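MRNA-capping enzyme subunit alpha (Saccharomyces cerevisiae, PDB 3KYH) catalyses the second step of mRNA capping, transferring GMP from GTP to the 5'-diphosphate end of RNA through a covalent enzyme-GMP intermediate. Local coordinates at residues 208-216 against 399-410; 32-40 against 156-165. All blocks are in the same frame, centred on the assembly; numbering follows the deposited sequence.

Contact 1. Residues 208-216 against 399-410; sequences FSYQLVKVA and LEEIVGDIKRCW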
ATOM      1  N   PHE C 208     -62.950   9.393  21.344  1.00 86.82           N
ATOM      2  CA  PHE C 208     -63.333   8.008  20.998  1.00 91.22           C
ATOM      3  C   PHE C 208     -63.630   7.884  19.507  1.00 94.90           C
ATOM      4  O   PHE C 208     -63.937   8.885  18.861  1.00104.86           O
ATOM      5  CB  PHE C 208     -64.595   7.515  21.736  1.00 86.61           C
ATOM      6  CG  PHE C 208     -64.667   7.873  23.194  1.00 86.91           C
ATOM      7  CD1 PHE C 208     -65.381   9.003  23.611  1.00 82.57           C
ATOM      8  CD2 PHE C 208     -64.082   7.053  24.156  1.00 87.86           C
ATOM      9  CE1 PHE C 208     -65.473   9.337  24.958  1.00 89.82           C
ATOM     10  CE2 PHE C 208     -64.154   7.379  25.514  1.00 83.10           C
ATOM     11  CZ  PHE C 208     -64.861   8.520  25.914  1.00 95.53           C
ATOM     12  N   SER C 209     -63.588   6.645  19.006  1.00 93.12           N
ATOM     13  CA  SER C 209     -64.010   6.234  17.652  1.00 87.29           C
ATOM     14  C   SER C 209     -65.186   6.983  17.032  1.00 82.92           C
ATOM     15  O   SER C 209     -65.024   7.582  15.984  1.00 83.60           O
ATOM     16  CB  SER C 209     -64.333   4.725  17.620  1.00 90.42           C
ATOM     17  OG  SER C 209     -65.606   4.433  18.202  1.00 78.00           O
ATOM     18  N   TYR C 210     -66.339   6.961  17.695  1.00 81.12           N
ATOM     19  CA  TYR C 210     -67.607   7.413  17.129  1.00 85.53           C
ATOM     20  C   TYR C 210     -67.693   8.922  16.841  1.00 91.38           C
ATOM     21  O   TYR C 210     -68.791   9.479  16.665  1.00 97.16           O
ATOM     22  CB  TYR C 210     -68.793   6.914  17.982  1.00 77.95           C
ATOM     23  CG  TYR C 210     -69.014   7.659  19.284  1.00 79.52           C
ATOM     24  CD1 TYR C 210     -69.516   8.960  19.282  1.00 78.78           C
ATOM     25  CD2 TYR C 210     -68.774   7.051  20.525  1.00 81.42           C
ATOM     26  CE1 TYR C 210     -69.727   9.668  20.460  1.00 74.92           C
ATOM     27  CE2 TYR C 210     -68.985   7.756  21.724  1.00 59.65           C
ATOM     28  CZ  TYR C 210     -69.463   9.071  21.669  1.00 67.58           C
ATOM     29  OH  TYR C 210     -69.700   9.839  22.792  1.00 86.72           O
ATOM     30  N   GLN C 211     -66.529   9.561  16.758  1.00 90.73           N
ATOM     31  CA  GLN C 211     -66.412  11.007  16.601  1.00 90.98           C
ATOM     32  C   GLN C 211     -65.576  11.461  15.392  1.00 91.94           C
ATOM     33  O   GLN C 211     -65.316  12.647  15.252  1.00 94.62           O
ATOM     34  CB  GLN C 211     -65.871  11.612  17.902  1.00 87.45           C
ATOM     35  CG  GLN C 211     -66.840  11.518  19.085  1.00 97.61           C
ATOM     36  CD  GLN C 211     -66.156  11.664  20.441  1.00111.71           C
ATOM     37  OE1 GLN C 211     -66.381  12.637  21.171  1.00107.02           O
ATOM     38  NE2 GLN C 211     -65.311  10.696  20.781  1.00102.94           N
ATOM     39  N   LEU C 212     -65.190  10.544  14.504  1.00 92.06           N
ATOM     40  CA  LEU C 212     -64.421  10.880  13.295  1.00 90.07           C
ATOM     41  C   LEU C 212     -64.899  12.177  12.643  1.00 96.33           C
ATOM     42  O   LEU C 212     -64.076  13.008  12.243  1.00 90.70           O
ATOM     43  CB  LEU C 212     -64.443   9.726  12.282  1.00 83.31           C
ATOM     44  CG  LEU C 212     -64.073   8.348  12.820  1.00 68.07           C
ATOM     45  CD1 LEU C 212     -64.149   7.249  11.764  1.00 59.72           C
ATOM     46  CD2 LEU C 212     -62.699   8.402  13.485  1.00 63.06           C
ATOM     47  N   VAL C 213     -66.230  12.314  12.559  1.00104.84           N
ATOM     48  CA  VAL C 213     -66.936  13.536  12.139  1.00109.23           C
ATOM     49  C   VAL C 213     -66.369  14.761  12.847  1.00111.34           C
ATOM     50  O   VAL C 213     -65.812  15.649  12.184  1.00114.01           O
ATOM     51  CB  VAL C 213     -68.479  13.485  12.384  1.00110.40           C
ATOM     52  CG1 VAL C 213     -69.244  13.127  11.107  1.00114.48           C
ATOM     53  CG2 VAL C 213     -68.846  12.580  13.571  1.00111.51           C
ATOM     54  N   LYS C 214     -66.493  14.779  14.178  1.00105.60           N
ATOM     55  CA  LYS C 214     -65.862  15.790  15.033  1.00107.64           C
ATOM     56  C   LYS C 214     -64.330  15.870  14.807  1.00107.10           C
ATOM     57  O   LYS C 214     -63.754  16.967  14.891  1.00108.53           O
ATOM     58  CB  LYS C 214     -66.203  15.567  16.531  1.00110.04           C
ATOM     59  CG  LYS C 214     -67.704  15.492  16.959  1.00 89.43           C
ATOM     60  CD  LYS C 214     -68.419  16.854  17.088  1.00 82.03           C
ATOM     61  CE  LYS C 214     -69.016  17.361  15.752  1.00 85.44           C
ATOM     62  NZ  LYS C 214     -69.759  18.660  15.856  1.00 66.58           N
ATOM     63  N   VAL C 215     -63.699  14.739  14.461  1.00103.74           N
ATOM     64  CA  VAL C 215     -62.243  14.672  14.277  1.00101.06           C
ATOM     65  C   VAL C 215     -61.791  15.382  13.005  1.00100.65           C
ATOM     66  O   VAL C 215     -61.330  16.509  13.098  1.00101.27           O
ATOM     67  CB  VAL C 215     -61.648  13.243  14.388  1.00 97.83           C
ATOM     68  CG1 VAL C 215     -60.128  13.292  14.397  1.00 95.59           C
ATOM     69  CG2 VAL C 215     -62.090  12.576  15.672  1.00114.08           C
ATOM     70  N   ALA C 216     -61.926  14.743  11.843  1.00 97.06           N
ATOM     71  CA  ALA C 216     -61.475  15.305  10.562  1.00 92.81           C
ATOM     72  C   ALA C 216     -61.729  16.812  10.335  1.00 91.93           C
ATOM     73  O   ALA C 216     -60.859  17.532   9.841  1.00 91.78           O
ATOM     74  CB  ALA C 216     -62.020  14.474   9.408  1.00 92.96           C
ATOM     75  N   LEU C 399     -64.782   5.980   5.990  1.00 98.95           N
ATOM     76  CA  LEU C 399     -64.808   5.688   7.426  1.00 97.33           C
ATOM     77  C   LEU C 399     -65.996   6.409   8.039  1.00 96.24           C
ATOM     78  O   LEU C 399     -66.701   5.826   8.862  1.00 97.27           O
ATOM     79  CB  LEU C 399     -63.544   6.174   8.163  1.00 95.03           C
ATOM     80  CG  LEU C 399     -62.115   5.844   7.739  1.00 75.23           C
ATOM     81  CD1 LEU C 399     -61.103   6.433   8.726  1.00 42.82           C
ATOM     82  CD2 LEU C 399     -61.996   4.364   7.659  1.00 51.28           C
ATOM     83  N   GLU C 400     -66.164   7.682   7.661  1.00 93.51           N
ATOM     84  CA  GLU C 400     -67.188   8.592   8.197  1.00 93.34           C
ATOM     85  C   GLU C 400     -68.569   7.931   8.182  1.00 97.37           C
ATOM     86  O   GLU C 400     -69.353   8.041   9.132  1.00 96.47           O
ATOM     87  CB  GLU C 400     -67.177   9.934   7.430  1.00 83.94           C
ATOM     88  CG  GLU C 400     -65.952  10.810   7.742  1.00 75.31           C
ATOM     89  CD  GLU C 400     -65.712  11.979   6.781  1.00102.68           C
ATOM     90  OE1 GLU C 400     -64.679  12.667   6.948  1.00 97.13           O
ATOM     91  OE2 GLU C 400     -66.526  12.234   5.862  1.00120.01           O
ATOM     92  N   GLU C 401     -68.812   7.196   7.102  1.00101.64           N
ATOM     93  CA  GLU C 401     -70.026   6.423   6.886  1.00102.40           C
ATOM     94  C   GLU C 401     -70.335   5.478   8.055  1.00 98.23           C
ATOM     95  O   GLU C 401     -71.497   5.157   8.319  1.00102.43           O
ATOM     96  CB  GLU C 401     -69.902   5.661   5.550  1.00105.28           C
ATOM     97  CG  GLU C 401     -68.696   4.708   5.428  1.00103.89           C
ATOM     98  CD  GLU C 401     -68.556   4.075   4.048  1.00119.67           C
ATOM     99  OE1 GLU C 401     -68.307   2.845   3.991  1.00126.84           O
ATOM    100  OE2 GLU C 401     -68.691   4.795   3.024  1.00107.51           O
ATOM    101  N   ILE C 402     -69.286   5.075   8.767  1.00 94.13           N
ATOM    102  CA  ILE C 402     -69.358   4.083   9.844  1.00 93.34           C
ATOM    103  C   ILE C 402     -69.461   4.695  11.266  1.00 96.03           C
ATOM    104  O   ILE C 402     -69.601   3.946  12.238  1.00102.21           O
ATOM    105  CB  ILE C 402     -68.230   3.002   9.695  1.00 85.37           C
ATOM    106  CG1 ILE C 402     -68.264   2.366   8.299  1.00 87.82           C
ATOM    107  CG2 ILE C 402     -68.406   1.881  10.694  1.00 94.01           C
ATOM    108  CD1 ILE C 402     -66.928   1.817   7.785  1.00 94.62           C
ATOM    109  N   VAL C 403     -69.473   6.030  11.373  1.00 91.80           N
ATOM    110  CA  VAL C 403     -69.663   6.758  12.645  1.00 96.42           C
ATOM    111  C   VAL C 403     -70.778   6.189  13.547  1.00101.74           C
ATOM    112  O   VAL C 403     -70.541   5.901  14.728  1.00107.39           O
ATOM    113  CB  VAL C 403     -69.856   8.306  12.442  1.00100.83           C
ATOM    114  CG1 VAL C 403     -70.345   9.006  13.721  1.00 78.55           C
ATOM    115  CG2 VAL C 403     -68.558   8.986  11.934  1.00110.92           C
ATOM    116  N   GLY C 404     -71.975   6.007  12.993  1.00 98.62           N
ATOM    117  CA  GLY C 404     -73.112   5.518  13.771  1.00 92.11           C
ATOM    118  C   GLY C 404     -73.075   4.025  14.044  1.00 93.55           C
ATOM    119  O   GLY C 404     -73.873   3.533  14.854  1.00 97.98           O
ATOM    120  N   ASP C 405     -72.141   3.314  13.409  1.00 89.63           N
ATOM    121  CA  ASP C 405     -72.094   1.834  13.419  1.00 94.02           C
ATOM    122  C   ASP C 405     -71.081   1.190  14.399  1.00 93.17           C
ATOM    123  O   ASP C 405     -70.930  -0.048  14.468  1.00 80.80           O
ATOM    124  CB  ASP C 405     -71.863   1.297  12.001  1.00 91.39           C
ATOM    125  CG  ASP C 405     -72.706   2.007  10.962  1.00103.52           C
ATOM    126  OD1 ASP C 405     -73.603   1.346  10.384  1.00117.90           O
ATOM    127  OD2 ASP C 405     -72.468   3.222  10.739  1.00 83.52           O
ATOM    128  N   ILE C 406     -70.372   2.048  15.131  1.00 93.30           N
ATOM    129  CA  ILE C 406     -69.460   1.612  16.188  1.00 91.36           C
ATOM    130  C   ILE C 406     -70.083   2.033  17.502  1.00 87.85           C
ATOM    131  O   ILE C 406     -69.770   1.470  18.547  1.00 84.68           O
ATOM    132  CB  ILE C 406     -68.060   2.268  16.106  1.00 94.15           C
ATOM    133  CG1 ILE C 406     -67.782   2.920  14.738  1.00 93.62           C
ATOM    134  CG2 ILE C 406     -67.001   1.279  16.546  1.00 84.11           C
ATOM    135  CD1 ILE C 406     -67.743   4.439  14.793  1.00 87.54           C
ATOM    136  N   LYS C 407     -70.919   3.066  17.402  1.00 86.70           N
ATOM    137  CA  LYS C 407     -71.712   3.656  18.469  1.00 85.45           C
ATOM    138  C   LYS C 407     -72.916   2.747  18.759  1.00 87.88           C
ATOM    139  O   LYS C 407     -73.201   2.473  19.921  1.00 88.41           O
ATOM    140  CB  LYS C 407     -72.123   5.071  18.015  1.00 84.62           C
ATOM    141  CG  LYS C 407     -73.056   5.858  18.916  1.00 83.40           C
ATOM    142  CD  LYS C 407     -72.843   7.342  18.689  1.00 71.35           C
ATOM    143  CE  LYS C 407     -73.744   8.202  19.558  1.00 70.78           C
ATOM    144  NZ  LYS C 407     -74.964   8.656  18.800  1.00 62.37           N
ATOM    145  N   ARG C 408     -73.605   2.287  17.708  1.00 94.32           N
ATOM    146  CA  ARG C 408     -74.678   1.277  17.801  1.00 96.13           C
ATOM    147  C   ARG C 408     -74.092  -0.007  18.352  1.00 92.82           C
ATOM    148  O   ARG C 408     -74.652  -0.636  19.247  1.00 99.85           O
ATOM    149  CB  ARG C 408     -75.314   1.006  16.422  1.00 99.39           C
ATOM    150  CG  ARG C 408     -76.120  -0.315  16.266  1.00105.90           C
ATOM    151  CD  ARG C 408     -77.123  -0.304  15.091  1.00120.09           C
ATOM    152  NE  ARG C 408     -76.513  -0.036  13.782  1.00122.13           N
ATOM    153  CZ  ARG C 408     -76.508   1.139  13.145  1.00123.09           C
ATOM    154  NH1 ARG C 408     -77.095   2.223  13.661  1.00106.91           N
ATOM    155  NH2 ARG C 408     -75.901   1.231  11.967  1.00124.84           N
ATOM    156  N   CYS C 409     -72.943  -0.366  17.804  1.00 90.41           N
ATOM    157  CA  CYS C 409     -72.235  -1.563  18.183  1.00 96.09           C
ATOM    158  C   CYS C 409     -71.515  -1.440  19.536  1.00103.10           C
ATOM    159  O   CYS C 409     -71.128  -2.461  20.112  1.00105.88           O
ATOM    160  CB  CYS C 409     -71.292  -1.922  17.049  1.00 90.32           C
ATOM    161  SG  CYS C 409     -70.782  -3.601  17.078  1.00100.43           S
ATOM    162  N   TRP C 410     -71.380  -0.206  20.039  1.00109.42           N
ATOM    163  CA  TRP C 410     -70.858   0.119  21.381  1.00113.77           C
ATOM    164  C   TRP C 410     -71.986   0.036  22.398  1.00114.64           C
ATOM    165  O   TRP C 410     -71.808  -0.567  23.462  1.00118.70           O
ATOM    166  CB  TRP C 410     -70.297   1.549  21.422  1.00116.52           C
ATOM    167  CG  TRP C 410     -69.222   1.834  22.456  1.00126.24           C
ATOM    168  CD1 TRP C 410     -69.197   1.434  23.770  1.00133.06           C
ATOM    169  CD2 TRP C 410     -68.047   2.641  22.265  1.00126.79           C
ATOM    170  NE1 TRP C 410     -68.063   1.908  24.390  1.00131.87           N
ATOM    171  CE2 TRP C 410     -67.342   2.654  23.492  1.00126.83           C
ATOM    172  CE3 TRP C 410     -67.513   3.341  21.172  1.00122.08           C
ATOM    173  CZ2 TRP C 410     -66.133   3.340  23.654  1.00123.90           C
ATOM    174  CZ3 TRP C 410     -66.310   4.019  21.334  1.00122.47           C
ATOM    175  CH2 TRP C 410     -65.633   4.012  22.567  1.00120.27           C
TER
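Tyr210 presents one ring face to the aliphatic chain of Lys407 and its edge to the indole of Trp410. With Phe208 against the six-membered ring of the indole, the three rings form an aromatic cluster where the C-terminal helix 404-416 lies against the nucleotidyltransferase domain. The Tyr210–Trp410 pair is an offset edge-to-face arrangement: the ring centroids stand 5.9 Å apart, the planes are turned 79° from each other, and the phenol edge points at the six-membered ring's face. Lys407 makes a CH-pi contact, its CD 4.2 Å from the Tyr210 ring centroid; the ammonium NZ lies farther off, so any cation-pi attraction is weak at most. Trp410 reaches across because its CG is anti to the backbone N (chi1 -154°), which sends CZ3 and CH2 towards 208-210. Phe208 meets that end obliquely, its CB 3.7 Å from Trp410 CH2, while the Ser209 hydroxyl sits at the indole edge close to its plane.

Away from the rings the contact is aliphatic. Ile406 brings CD1 to 3.8 Å from Tyr210 CA, and also touches Leu62 of helix 55-62. Val403, closing a type I beta turn that begins at Glu400, spreads its two methyls by the start of helix 212-219; CG1 is 3.9 Å from Val213 CG2. Leu212 points toward 399-410 and also touches Val69, Leu229 and Phe231 of the sheet behind. No hydrogen bond crosses between the segments, so shape and ring placement join them. The side chain of Leu399 lies about 12 Å from that of Lys72, which carries GMP in the reaction. Leu399 meets Leu212 at roughly a right angle, CB to CD1 at 3.8 Å.

Contact 2. Residues 32-40 against 156-165; sequences VCKLLNSPK and LAINGRCLTQ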
ATOM      1  N   VAL C  32     -34.002  -0.209  31.650  1.00108.22           N
ATOM      2  CA  VAL C  32     -35.238  -0.249  30.863  1.00107.41           C
ATOM      3  C   VAL C  32     -35.713  -1.674  30.580  1.00108.65           C
ATOM      4  O   VAL C  32     -36.925  -1.914  30.534  1.00111.55           O
ATOM      5  CB  VAL C  32     -35.131   0.546  29.522  1.00110.23           C
ATOM      6  CG1 VAL C  32     -36.496   0.699  28.858  1.00106.38           C
ATOM      7  CG2 VAL C  32     -34.577   1.950  29.731  1.00112.97           C
ATOM      8  N   CYS C  33     -34.776  -2.607  30.386  1.00108.97           N
ATOM      9  CA  CYS C  33     -35.115  -4.006  30.081  1.00107.88           C
ATOM     10  C   CYS C  33     -36.034  -4.572  31.152  1.00107.24           C
ATOM     11  O   CYS C  33     -37.111  -5.107  30.851  1.00104.53           O
ATOM     12  CB  CYS C  33     -33.872  -4.897  30.061  1.00105.70           C
ATOM     13  SG  CYS C  33     -32.481  -4.374  29.070  1.00115.17           S
ATOM     14  N   LYS C  34     -35.585  -4.406  32.396  1.00104.03           N
ATOM     15  CA  LYS C  34     -36.207  -4.985  33.575  1.00103.50           C
ATOM     16  C   LYS C  34     -37.516  -4.286  33.907  1.00101.52           C
ATOM     17  O   LYS C  34     -38.504  -4.960  34.212  1.00 96.15           O
ATOM     18  CB  LYS C  34     -35.237  -4.967  34.766  1.00107.49           C
ATOM     19  CG  LYS C  34     -33.988  -5.858  34.605  1.00108.38           C
ATOM     20  CD  LYS C  34     -34.221  -7.310  35.056  1.00109.24           C
ATOM     21  CE  LYS C  34     -33.477  -8.320  34.174  1.00 99.94           C
ATOM     22  NZ  LYS C  34     -33.972  -8.281  32.758  1.00 86.12           N
ATOM     23  N   LEU C  35     -37.523  -2.956  33.781  1.00100.91           N
ATOM     24  CA  LEU C  35     -38.682  -2.112  34.098  1.00102.64           C
ATOM     25  C   LEU C  35     -39.968  -2.518  33.365  1.00106.09           C
ATOM     26  O   LEU C  35     -41.073  -2.206  33.825  1.00108.58           O
ATOM     27  CB  LEU C  35     -38.364  -0.631  33.851  1.00102.29           C
ATOM     28  CG  LEU C  35     -38.837   0.495  34.791  1.00106.27           C
ATOM     29  CD1 LEU C  35     -38.349   1.852  34.282  1.00104.91           C
ATOM     30  CD2 LEU C  35     -40.345   0.564  35.054  1.00 98.36           C
ATOM     31  N   LEU C  36     -39.824  -3.223  32.243  1.00105.09           N
ATOM     32  CA  LEU C  36     -40.969  -3.759  31.510  1.00105.96           C
ATOM     33  C   LEU C  36     -40.835  -5.269  31.284  1.00106.46           C
ATOM     34  O   LEU C  36     -41.486  -5.836  30.403  1.00107.02           O
ATOM     35  CB  LEU C  36     -41.158  -3.013  30.181  1.00109.65           C
ATOM     36  CG  LEU C  36     -41.283  -1.484  30.164  1.00112.27           C
ATOM     37  CD1 LEU C  36     -40.842  -0.908  28.801  1.00 96.10           C
ATOM     38  CD2 LEU C  36     -42.684  -1.008  30.580  1.00 95.01           C
ATOM     39  N   ASN C  37     -40.006  -5.913  32.104  1.00108.88           N
ATOM     40  CA  ASN C  37     -39.784  -7.373  32.083  1.00112.74           C
ATOM     41  C   ASN C  37     -39.563  -8.037  30.706  1.00109.61           C
ATOM     42  O   ASN C  37     -40.222  -9.027  30.350  1.00105.21           O
ATOM     43  CB  ASN C  37     -40.741  -8.155  33.034  1.00114.75           C
ATOM     44  CG  ASN C  37     -42.236  -7.864  32.795  1.00114.38           C
ATOM     45  OD1 ASN C  37     -42.799  -8.175  31.736  1.00 97.38           O
ATOM     46  ND2 ASN C  37     -42.890  -7.305  33.817  1.00107.55           N
ATOM     47  N   SER C  38     -38.630  -7.450  29.952  1.00107.87           N
ATOM     48  CA  SER C  38     -38.117  -7.977  28.679  1.00109.09           C
ATOM     49  C   SER C  38     -36.923  -7.143  28.216  1.00108.09           C
ATOM     50  O   SER C  38     -37.027  -5.916  28.139  1.00111.68           O
ATOM     51  CB  SER C  38     -39.178  -8.019  27.580  1.00108.99           C
ATOM     52  OG  SER C  38     -38.765  -8.916  26.564  1.00116.38           O
ATOM     53  N   PRO C  39     -35.805  -7.802  27.853  1.00106.49           N
ATOM     54  CA  PRO C  39     -34.562  -7.043  27.749  1.00101.83           C
ATOM     55  C   PRO C  39     -34.390  -6.303  26.426  1.00102.23           C
ATOM     56  O   PRO C  39     -33.336  -5.697  26.189  1.00 98.24           O
ATOM     57  CB  PRO C  39     -33.495  -8.125  27.923  1.00101.82           C
ATOM     58  CG  PRO C  39     -34.147  -9.402  27.401  1.00108.81           C
ATOM     59  CD  PRO C  39     -35.641  -9.161  27.294  1.00107.03           C
ATOM     60  N   LYS C  40     -35.447  -6.348  25.607  1.00101.44           N
ATOM     61  CA  LYS C  40     -35.487  -5.842  24.232  1.00 93.50           C
ATOM     62  C   LYS C  40     -34.836  -4.461  24.074  1.00 90.19           C
ATOM     63  O   LYS C  40     -34.139  -4.252  23.091  1.00 88.68           O
ATOM     64  CB  LYS C  40     -36.914  -5.903  23.660  1.00 94.01           C
ATOM     65  CG  LYS C  40     -37.734  -7.121  24.132  1.00 92.85           C
ATOM     66  CD  LYS C  40     -38.072  -8.183  23.083  1.00 93.90           C
ATOM     67  CE  LYS C  40     -36.872  -8.696  22.273  1.00100.61           C
ATOM     68  NZ  LYS C  40     -36.733  -7.961  20.968  1.00 72.17           N
ATOM     69  N   LEU C 156     -46.448   3.495  29.694  1.00 96.20           N
ATOM     70  CA  LEU C 156     -46.320   2.081  30.036  1.00 96.71           C
ATOM     71  C   LEU C 156     -45.489   1.787  31.284  1.00105.15           C
ATOM     72  O   LEU C 156     -45.248   0.616  31.624  1.00108.69           O
ATOM     73  CB  LEU C 156     -45.838   1.253  28.836  1.00 97.66           C
ATOM     74  CG  LEU C 156     -44.689   1.606  27.881  1.00 93.50           C
ATOM     75  CD1 LEU C 156     -43.543   2.372  28.504  1.00 91.82           C
ATOM     76  CD2 LEU C 156     -44.143   0.319  27.338  1.00 94.45           C
ATOM     77  N   ALA C 157     -45.035   2.854  31.945  1.00107.58           N
ATOM     78  CA  ALA C 157     -44.398   2.763  33.265  1.00103.76           C
ATOM     79  C   ALA C 157     -44.696   3.995  34.101  1.00101.66           C
ATOM     80  O   ALA C 157     -44.498   5.122  33.657  1.00 99.23           O
ATOM     81  CB  ALA C 157     -42.893   2.547  33.157  1.00100.73           C
ATOM     82  N   ILE C 158     -45.228   3.763  35.297  1.00103.16           N
ATOM     83  CA  ILE C 158     -45.358   4.819  36.295  1.00 98.29           C
ATOM     84  C   ILE C 158     -44.828   4.338  37.643  1.00100.68           C
ATOM     85  O   ILE C 158     -45.164   3.235  38.109  1.00102.64           O
ATOM     86  CB  ILE C 158     -46.778   5.468  36.366  1.00 96.52           C
ATOM     87  CG1 ILE C 158     -46.654   6.910  36.854  1.00 96.01           C
ATOM     88  CG2 ILE C 158     -47.788   4.683  37.236  1.00 88.11           C
ATOM     89  CD1 ILE C 158     -46.587   7.934  35.737  1.00120.55           C
ATOM     90  N   ASN C 159     -43.942   5.162  38.201  1.00 95.65           N
ATOM     91  CA  ASN C 159     -43.280   4.921  39.475  1.00 85.42           C
ATOM     92  C   ASN C 159     -42.927   3.460  39.749  1.00 83.48           C
ATOM     93  O   ASN C 159     -43.596   2.778  40.535  1.00 74.23           O
ATOM     94  CB  ASN C 159     -44.021   5.636  40.600  1.00 83.97           C
ATOM     95  CG  ASN C 159     -43.751   7.132  40.600  1.00 84.14           C
ATOM     96  OD1 ASN C 159     -42.668   7.587  40.193  1.00 86.79           O
ATOM     97  ND2 ASN C 159     -44.727   7.903  41.068  1.00 88.67           N
ATOM     98  N   GLY C 160     -41.940   2.997  38.970  1.00 81.25           N
ATOM     99  CA  GLY C 160     -41.414   1.630  38.948  1.00 77.78           C
ATOM    100  C   GLY C 160     -42.375   0.552  38.481  1.00 79.95           C
ATOM    101  O   GLY C 160     -41.946  -0.511  38.034  1.00 81.25           O
ATOM    102  N   ARG C 161     -43.673   0.824  38.598  1.00 86.44           N
ATOM    103  CA  ARG C 161     -44.744  -0.112  38.246  1.00 93.40           C
ATOM    104  C   ARG C 161     -44.898  -0.210  36.714  1.00 91.72           C
ATOM    105  O   ARG C 161     -45.234   0.774  36.042  1.00 87.74           O
ATOM    106  CB  ARG C 161     -46.037   0.262  39.032  1.00 95.00           C
ATOM    107  CG  ARG C 161     -47.418  -0.089  38.415  1.00 98.09           C
ATOM    108  CD  ARG C 161     -48.583  -0.093  39.448  1.00 86.30           C
ATOM    109  NE  ARG C 161     -49.829  -0.604  38.862  1.00 60.41           N
ATOM    110  CZ  ARG C 161     -50.034  -1.856  38.435  1.00 78.45           C
ATOM    111  NH1 ARG C 161     -49.104  -2.797  38.542  1.00107.29           N
ATOM    112  NH2 ARG C 161     -51.189  -2.187  37.881  1.00 74.32           N
ATOM    113  N   CYS C 162     -44.559  -1.381  36.169  1.00 93.47           N
ATOM    114  CA  CYS C 162     -44.766  -1.688  34.744  1.00 94.47           C
ATOM    115  C   CYS C 162     -46.250  -1.637  34.382  1.00 95.08           C
ATOM    116  O   CYS C 162     -47.020  -2.565  34.673  1.00 93.31           O
ATOM    117  CB  CYS C 162     -44.184  -3.058  34.360  1.00 95.39           C
ATOM    118  SG  CYS C 162     -44.827  -3.749  32.799  1.00 88.58           S
ATOM    119  N   LEU C 163     -46.639  -0.520  33.778  1.00 94.63           N
ATOM    120  CA  LEU C 163     -47.988  -0.375  33.243  1.00 96.07           C
ATOM    121  C   LEU C 163     -48.059  -0.804  31.760  1.00 92.62           C
ATOM    122  O   LEU C 163     -48.511  -0.045  30.917  1.00 94.08           O
ATOM    123  CB  LEU C 163     -48.505   1.059  33.484  1.00 95.30           C
ATOM    124  CG  LEU C 163     -49.363   1.422  34.719  1.00 96.31           C
ATOM    125  CD1 LEU C 163     -49.622   2.921  34.794  1.00 85.83           C
ATOM    126  CD2 LEU C 163     -50.711   0.681  34.773  1.00 96.01           C
ATOM    127  N   THR C 164     -47.562  -1.997  31.435  1.00 94.21           N
ATOM    128  CA  THR C 164     -47.678  -2.566  30.087  1.00 92.68           C
ATOM    129  C   THR C 164     -48.927  -3.447  30.035  1.00 96.31           C
ATOM    130  O   THR C 164     -49.875  -3.138  29.313  1.00 89.65           O
ATOM    131  CB  THR C 164     -46.464  -3.459  29.716  1.00 92.44           C
ATOM    132  OG1 THR C 164     -45.234  -2.781  29.999  1.00 94.62           O
ATOM    133  CG2 THR C 164     -46.496  -3.843  28.246  1.00104.72           C
ATOM    134  N   GLN C 165     -48.941  -4.492  30.868  1.00102.14           N
ATOM    135  CA  GLN C 165     -49.897  -5.601  30.803  1.00107.51           C
ATOM    136  C   GLN C 165     -51.361  -5.225  31.062  1.00114.89           C
ATOM    137  O   GLN C 165     -52.258  -6.085  31.007  1.00116.38           O
ATOM    138  CB  GLN C 165     -49.436  -6.719  31.745  1.00107.69           C
ATOM    139  CG  GLN C 165     -48.346  -7.653  31.218  1.00109.57           C
ATOM    140  CD  GLN C 165     -47.271  -6.942  30.416  1.00120.38           C
ATOM    141  OE1 GLN C 165     -47.474  -6.625  29.243  1.00117.27           O
ATOM    142  NE2 GLN C 165     -46.124  -6.693  31.043  1.00122.00           N
TER
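Leu36, just past the end of helix 23-35, comes alongside Cys162 on the second arm of a beta hairpin, with the two CA atoms 5.4 Å apart. The hairpin belongs to the large mixed sheet of the nucleotidyltransferase domain, and the helix rests against that sheet, Leu35 also touching Phe81 of strand 76-84. The helix finishes in a Schellman motif: Ser38 N bonds back to Cys33 O and Asn37 N to Lys34 O, and Asn37 takes the positive phi that this ending uses. The partner segment 156-165 folds back through a type I' turn from Ile158 to Arg161, held by a reciprocal pair of backbone hydrogen bonds between those two residues. A classic beta bulge, in which Leu156 and Ala157 both face Leu130, lies at the base of the first arm.

The two leucines at the helix end do most of the touching. Leu35 lays CD2 over the hairpin, 3.7 Å from Ala157 CB; its own carbonyl faces the CB of Cys162. Leu36 has CG anti to the carbonyl carbon (chi1 -54°), which, with chi2 at 155°, brings the methyls to the hairpin base. There CD1 and CD2 each come to 3.8 Å from Leu156 CD2, and CD2 also nears Thr164 OG1. With an alanine in place of Leu36, CG and both methyls are gone, which would probably open a gap beside Leu156 and Thr164 and leave the helix end with less grip on the hairpin.

At the exposed side the amides of Asn37 and Gln165 approach from opposite directions, OD1 and NE2 3.7 Å apart. No hydrogen bond links the two segments: the bonds that shape the helix end and the turn are made within each segment, which implies that mainly apolar contact joins one to the other.

Both contacts are partly buried, and neither has a hydrogen bond between its segments, yet they join different parts of the fold. Contact 1 brings the C-terminal helix region to helix 212-219, beside the sheet that includes strand 67-73, and relies on an aromatic cluster at one end and branched aliphatics beside it. Contact 2, smaller in buried area, sets the end of the N-terminal helix 23-35 on a hairpin of the other, larger sheet, with leucine methyls between the segments and two amides at the surface. Contacts 1 and 2 share no element and do not touch: the centres of contacts 1 and 2 are 33 Å apart, and their nearest atoms about 18 Å. Contact 1 alone lies near the catalytic lysine.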